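Local coordinates for protein phenolic acid decarboxylase (Sedimentibacter hydroxybenzoicus, PDB 7AE5) that catalyses the reversible, non-oxidative decarboxylation of 4-hydroxybenzoate and 3,4-dihydroxybenzoate, using prenylated FMN and manganese, to detoxify phenolic derivatives under anaerobic conditions, at residues Glu110-Lys115 / Val253-Glu258; Lys412-Ile417 / Met438-Thr443. All blocks are in the same frame, centred on the assembly; numbering follows the deposited sequence.

Contact 1 of 2, residues Glu110-Lys115 / Val253-Glu258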
loop_
_atom_site.group_PDB
_atom_site.type_symbol
_atom_site.label_atom_id
_atom_site.label_comp_id
_atom_site.label_asym_id
_atom_site.label_seq_id
_atom_site.Cartn_x
_atom_site.Cartn_y
_atom_site.Cartn_z
ATOM N N GLU C 110 51.065 -45.463 0.441
ATOM C CA GLU C 110 50.733 -46.788 -0.075
ATOM C C GLU C 110 49.350 -47.239 0.385
ATOM O O GLU C 110 48.609 -47.863 -0.383
ATOM C CB GLU C 110 51.801 -47.796 0.349
ATOM N N ALA C 111 48.979 -46.925 1.626
ATOM C CA ALA C 111 47.712 -47.368 2.195
ATOM C C ALA C 111 46.528 -46.494 1.792
ATOM O O ALA C 111 45.428 -46.693 2.317
ATOM C CB ALA C 111 47.811 -47.424 3.722
ATOM N N ALA C 112 46.724 -45.539 0.882
ATOM C CA ALA C 112 45.635 -44.701 0.403
ATOM C C ALA C 112 45.094 -45.274 -0.895
ATOM O O ALA C 112 45.834 -45.322 -1.891
ATOM C CB ALA C 112 46.111 -43.268 0.191
ATOM N N PRO C 113 43.835 -45.719 -0.939
ATOM C CA PRO C 113 43.318 -46.335 -2.174
ATOM C C PRO C 113 43.317 -45.403 -3.374
ATOM O O PRO C 113 43.375 -45.881 -4.514
ATOM C CB PRO C 113 41.892 -46.754 -1.784
ATOM C CG PRO C 113 41.908 -46.840 -0.291
ATOM C CD PRO C 113 42.869 -45.790 0.169
ATOM N N CYS C 114 43.255 -44.087 -3.160
ATOM C CA CYS C 114 43.340 -43.152 -4.276
ATOM C C CYS C 114 44.716 -43.141 -4.925
ATOM O O CYS C 114 44.871 -42.550 -5.999
ATOM C CB CYS C 114 42.978 -41.740 -3.812
ATOM S SG CYS C 114 44.263 -40.925 -2.835
ATOM N N LYS C 115 45.711 -43.778 -4.306
ATOM C CA LYS C 115 47.069 -43.831 -4.829
ATOM C C LYS C 115 47.400 -45.201 -5.416
ATOM O O LYS C 115 48.566 -45.598 -5.462
ATOM C CB LYS C 115 48.070 -43.465 -3.733
ATOM C CG LYS C 115 47.928 -42.043 -3.205
ATOM C CD LYS C 115 48.122 -41.013 -4.304
ATOM C CE LYS C 115 48.038 -39.594 -3.755
ATOM N NZ LYS C 115 49.333 -39.141 -3.177
ATOM N N VAL C 253 44.498 -34.710 0.025
ATOM C CA VAL C 253 43.293 -35.243 -0.595
ATOM C C VAL C 253 42.787 -36.365 0.300
ATOM O O VAL C 253 43.557 -36.938 1.086
ATOM C CB VAL C 253 43.563 -35.702 -2.046
ATOM C CG1 VAL C 253 44.249 -34.587 -2.838
ATOM C CG2 VAL C 253 44.399 -36.961 -2.063
ATOM N N PRO C 254 41.494 -36.704 0.214
ATOM C CA PRO C 254 41.003 -37.845 0.983
ATOM C C PRO C 254 41.517 -39.182 0.475
ATOM O O PRO C 254 41.626 -39.430 -0.730
ATOM C CB PRO C 254 39.486 -37.682 0.879
ATOM C CG PRO C 254 39.249 -36.661 -0.289
ATOM C CD PRO C 254 40.565 -36.451 -0.911
ATOM N N ALA C 255 41.867 -40.057 1.434
ATOM C CA ALA C 255 42.578 -41.293 1.077
ATOM C C ALA C 255 41.763 -42.144 0.118
ATOM O O ALA C 255 42.334 -42.791 -0.760
ATOM C CB ALA C 255 42.933 -42.079 2.340
ATOM N N GLY C 256 40.436 -42.101 0.222
ATOM C CA GLY C 256 39.580 -43.001 -0.522
ATOM C C GLY C 256 38.909 -42.461 -1.767
ATOM O O GLY C 256 37.983 -43.109 -2.268
ATOM N N SER C 257 39.337 -41.315 -2.291
ATOM C CA SER C 257 38.738 -40.808 -3.518
ATOM C C SER C 257 38.930 -41.785 -4.666
ATOM O O SER C 257 39.979 -42.423 -4.802
ATOM C CB SER C 257 39.338 -39.460 -3.900
ATOM O OG SER C 257 39.297 -38.570 -2.807
ATOM N N GLU C 258 37.906 -41.880 -5.510
ATOM C CA GLU C 258 38.007 -42.732 -6.684
ATOM C C GLU C 258 39.016 -42.175 -7.679
ATOM O O GLU C 258 39.778 -42.936 -8.285
ATOM C CB GLU C 258 36.635 -42.888 -7.330
ATOM C CG GLU C 258 35.615 -43.562 -6.430
ATOM C CD GLU C 258 35.553 -45.057 -6.647
ATOM O OE1 GLU C 258 36.282 -45.566 -7.522
ATOM O OE2 GLU C 258 34.766 -45.725 -5.947
#
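Cys-114 and Ala-255 are joined by one backbone hydrogen bond, the only one between 110-115 and 253-258: Cys-114 N gives its hydrogen to Ala-255 O at 2.9 Å. The N-H...O angle is 157° and the C=O...N angle 168°, so the donor meets the carbonyl almost end-on. Pro-113 CD rests against the same oxygen at 3.2 Å; Pro-113 N, lacking a hydrogen, cannot compete for it.

Each partner in this bond belongs to a compact turn. Pro-254 to Ser-257 form a type I beta turn that begins on the last residue of strand 252-254, closed by a weak bond from Ser-257 N to Pro-254 O, while Pro-113 and Cys-114 make a short 3-10 segment in which Lys-115 N bonds to Ala-112 O. The contact therefore docks the loop between strands 105-106 and 117-119 on the end of an outermost strand of a three-stranded mixed sheet, within the Rift-related, FMN-binding-type region of this UbiD family enzyme. Ser-257 OG turns to Asn-209, and Lys-115 NZ forms a salt bridge with Asp-246.

Van der Waals packing supplies the rest. Cys-114 points at the opposing segment and buries the largest area, 72 Å². With chi1 at 75° its SG sits between the backbone N and the carbonyl carbon, which brings the sulphur to 3.4 Å from Ala-255 O and 4.0 Å from Val-253 CG2. Its CB lies 3.2 Å from Ser-257 O, at the close of that turn. Beside the hydrogen bond the two methyls lie alongside each other, Ala-112 CB to Ala-255 CB at 4.0 Å, with Val-243 of strand 241-244 packed against Ala-112. Val-260 of strand 259-265 touches both Cys-114 and Val-253.

Contact 2 of 2, residues Lys412-Ile417 / Met438-Thr443. With RB (rubidium ion), chain Q.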
loop_
_atom_site.group_PDB
_atom_site.type_symbol
_atom_site.label_atom_id
_atom_site.label_comp_id
_atom_site.label_asym_id
_atom_site.label_seq_id
_atom_site.Cartn_x
_atom_site.Cartn_y
_atom_site.Cartn_z
ATOM N N LYS C 412 -2.518 -7.933 7.756
ATOM C CA LYS C 412 -1.523 -7.513 8.738
ATOM C C LYS C 412 -0.375 -8.491 8.944
ATOM O O LYS C 412 0.684 -8.057 9.409
ATOM C CB LYS C 412 -2.184 -7.237 10.096
ATOM C CG LYS C 412 -2.857 -8.439 10.741
ATOM C CD LYS C 412 -3.431 -8.071 12.105
ATOM C CE LYS C 412 -4.443 -6.939 12.000
ATOM N NZ LYS C 412 -4.910 -6.453 13.334
ATOM N N ASP C 413 -0.524 -9.779 8.630
ATOM C CA ASP C 413 0.554 -10.748 8.810
ATOM C C ASP C 413 1.567 -10.745 7.663
ATOM O O ASP C 413 2.548 -11.493 7.730
ATOM C CB ASP C 413 -0.017 -12.172 8.980
ATOM C CG ASP C 413 -0.408 -12.523 10.442
ATOM O OD1 ASP C 413 0.384 -12.305 11.381
ATOM O OD2 ASP C 413 -1.498 -13.092 10.660
ATOM N N VAL C 414 1.373 -9.933 6.623
ATOM C CA VAL C 414 2.228 -9.951 5.435
ATOM C C VAL C 414 2.841 -8.570 5.248
ATOM O O VAL C 414 2.117 -7.579 5.091
ATOM C CB VAL C 414 1.451 -10.370 4.176
ATOM C CG1 VAL C 414 2.351 -10.288 2.954
ATOM C CG2 VAL C 414 0.893 -11.775 4.336
ATOM N N SER C 415 4.172 -8.509 5.226
ATOM C CA SER C 415 4.901 -7.251 5.133
ATOM C C SER C 415 5.759 -7.232 3.876
ATOM O O SER C 415 6.546 -8.154 3.642
ATOM C CB SER C 415 5.774 -7.038 6.368
ATOM O OG SER C 415 4.976 -6.643 7.467
ATOM N N ILE C 416 5.618 -6.170 3.087
ATOM C CA ILE C 416 6.352 -5.980 1.841
ATOM C C ILE C 416 7.297 -4.801 2.035
ATOM O O ILE C 416 6.847 -3.671 2.259
ATOM C CB ILE C 416 5.396 -5.734 0.663
ATOM C CG1 ILE C 416 4.457 -6.928 0.471
ATOM C CG2 ILE C 416 6.166 -5.465 -0.604
ATOM C CD1 ILE C 416 5.157 -8.177 0.007
ATOM N N ILE C 417 8.603 -5.055 1.945
ATOM C CA ILE C 417 9.626 -4.054 2.250
ATOM C C ILE C 417 10.510 -3.867 1.021
ATOM O O ILE C 417 11.199 -4.804 0.600
ATOM C CB ILE C 417 10.465 -4.456 3.471
ATOM C CG1 ILE C 417 9.553 -4.860 4.630
ATOM C CG2 ILE C 417 11.378 -3.314 3.890
ATOM C CD1 ILE C 417 10.146 -5.919 5.530
ATOM N N MET C 438 9.557 -10.093 1.581
ATOM C CA MET C 438 8.219 -10.486 2.001
ATOM C C MET C 438 8.321 -11.286 3.289
ATOM O O MET C 438 8.911 -12.371 3.306
ATOM C CB MET C 438 7.502 -11.298 0.918
ATOM C CG MET C 438 5.998 -11.381 1.138
ATOM S SD MET C 438 5.102 -12.454 -0.004
ATOM C CE MET C 438 6.437 -13.190 -0.935
ATOM N N ILE C 439 7.753 -10.746 4.362
ATOM C CA ILE C 439 7.680 -11.415 5.654
ATOM C C ILE C 439 6.243 -11.861 5.873
ATOM O O ILE C 439 5.311 -11.060 5.728
ATOM C CB ILE C 439 8.145 -10.494 6.795
ATOM C CG1 ILE C 439 9.576 -10.014 6.556
ATOM C CG2 ILE C 439 8.032 -11.201 8.135
ATOM C CD1 ILE C 439 10.030 -8.975 7.559
ATOM N N ILE C 440 6.062 -13.131 6.220
ATOM C CA ILE C 440 4.741 -13.705 6.452
ATOM C C ILE C 440 4.706 -14.239 7.876
ATOM O O ILE C 440 5.466 -15.152 8.222
ATOM C CB ILE C 440 4.411 -14.814 5.441
ATOM C CG1 ILE C 440 4.481 -14.272 4.014
ATOM C CG2 ILE C 440 3.032 -15.393 5.712
ATOM C CD1 ILE C 440 4.265 -15.326 2.957
ATOM N N ASP C 441 3.824 -13.674 8.701
ATOM C CA ASP C 441 3.703 -14.067 10.103
ATOM C C ASP C 441 2.560 -15.074 10.239
ATOM O O ASP C 441 1.427 -14.741 10.605
ATOM C CB ASP C 441 3.500 -12.837 10.988
ATOM C CG ASP C 441 3.203 -13.197 12.433
ATOM O OD1 ASP C 441 3.578 -14.311 12.857
ATOM O OD2 ASP C 441 2.606 -12.364 13.149
ATOM N N ALA C 442 2.888 -16.341 9.958
ATOM C CA ALA C 442 1.957 -17.458 10.084
ATOM C C ALA C 442 1.865 -17.986 11.510
ATOM O O ALA C 442 1.616 -19.183 11.708
ATOM C CB ALA C 442 2.350 -18.586 9.128
ATOM N N THR C 443 2.064 -17.132 12.508
ATOM C CA THR C 443 1.973 -17.556 13.896
ATOM C C THR C 443 0.662 -17.106 14.529
ATOM O O THR C 443 -0.012 -16.171 14.058
ATOM C CB THR C 443 3.152 -17.026 14.721
ATOM O OG1 THR C 443 3.039 -15.605 14.872
ATOM C CG2 THR C 443 4.471 -17.372 14.050
HETATM RB RB RB Q . -0.314 -14.467 12.311
HETATM O O HOH W 1 0.377 -13.048 14.189
#
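Asp-413 and Asp-441 share a rubidium ion at the end of an antiparallel strand pair, and they bind it differently. Asp-413 chelates it through both carboxylate oxygens, OD1 and OD2 each 2.5 Å from the metal, and OD2 also accepts a hydrogen bond from His-409 N; Asp-441 offers its backbone O. Thr-443 O, a water and Arg-407 O join them as ligands. Strand 414-417 belongs to an outermost strand, within this chain, of the five-stranded mixed sheet in the UbiD C-terminal domain, and 438-441 to its inner neighbour, with 166° between their N-to-C directions.

Two bonds in the hydrogen-bonded pair Ser-415/Ile-439 and a third from Asp-441 N to Asp-413 O (2.7 Å) set the register. The non-hydrogen-bonded pairs Val-414/Ile-440 and Ile-416/Met-438 alternate with it.

The Asp-441 carboxylate is a second-shell group. With CG anti to the backbone N (chi1 173°), OD2 accepts from the metal-bound water, while OD1 receives Thr-443 N from above the carboxylate plane, 52° out of it, making an Asx turn. An alanine here would keep the backbone ligand but would probably leave the water and Thr-443 N without their acceptor, setting the turn that presents Thr-443 O free to shift.

On the face bearing Val-414, Ile-416, Met-438 and Ile-440, the Ile-416 and Met-438 side chains lie side by side, with Ile-416 CD1 3.5 Å from Met-438 CG. Val-414 and Met-438 also pack on Met-438 and Val-414, respectively, of a third subunit. Ser-415 and Ile-439 point to the other face, where Ser-415 OG bonds to Lys-366 and Ile-439 packs on helix 364-372; the Ile-439 side chain is crossed at a slant by that of Ile-417, CD1 to CD1 3.7 Å apart.

Contact 1 and contact 2 lie on opposite sides of the chain's centre, their centres about 51 Å apart, and share no strand or helix. Both are largely buried, but by different neighbours: no other protein chain touches 110-115 or 253-258, whereas two further subunits pack on 412-417 and 438-443. Contact 1 belongs to the Rift-related region and joins loop to turn, burying 257 Å² around a single backbone bond and small side chains. Contact 2, in the C-terminal domain, buries 418 Å² through regular strand pairing, larger aliphatic side chains and an ion site, so it combines apolar packing along the strands with a metal site at one end.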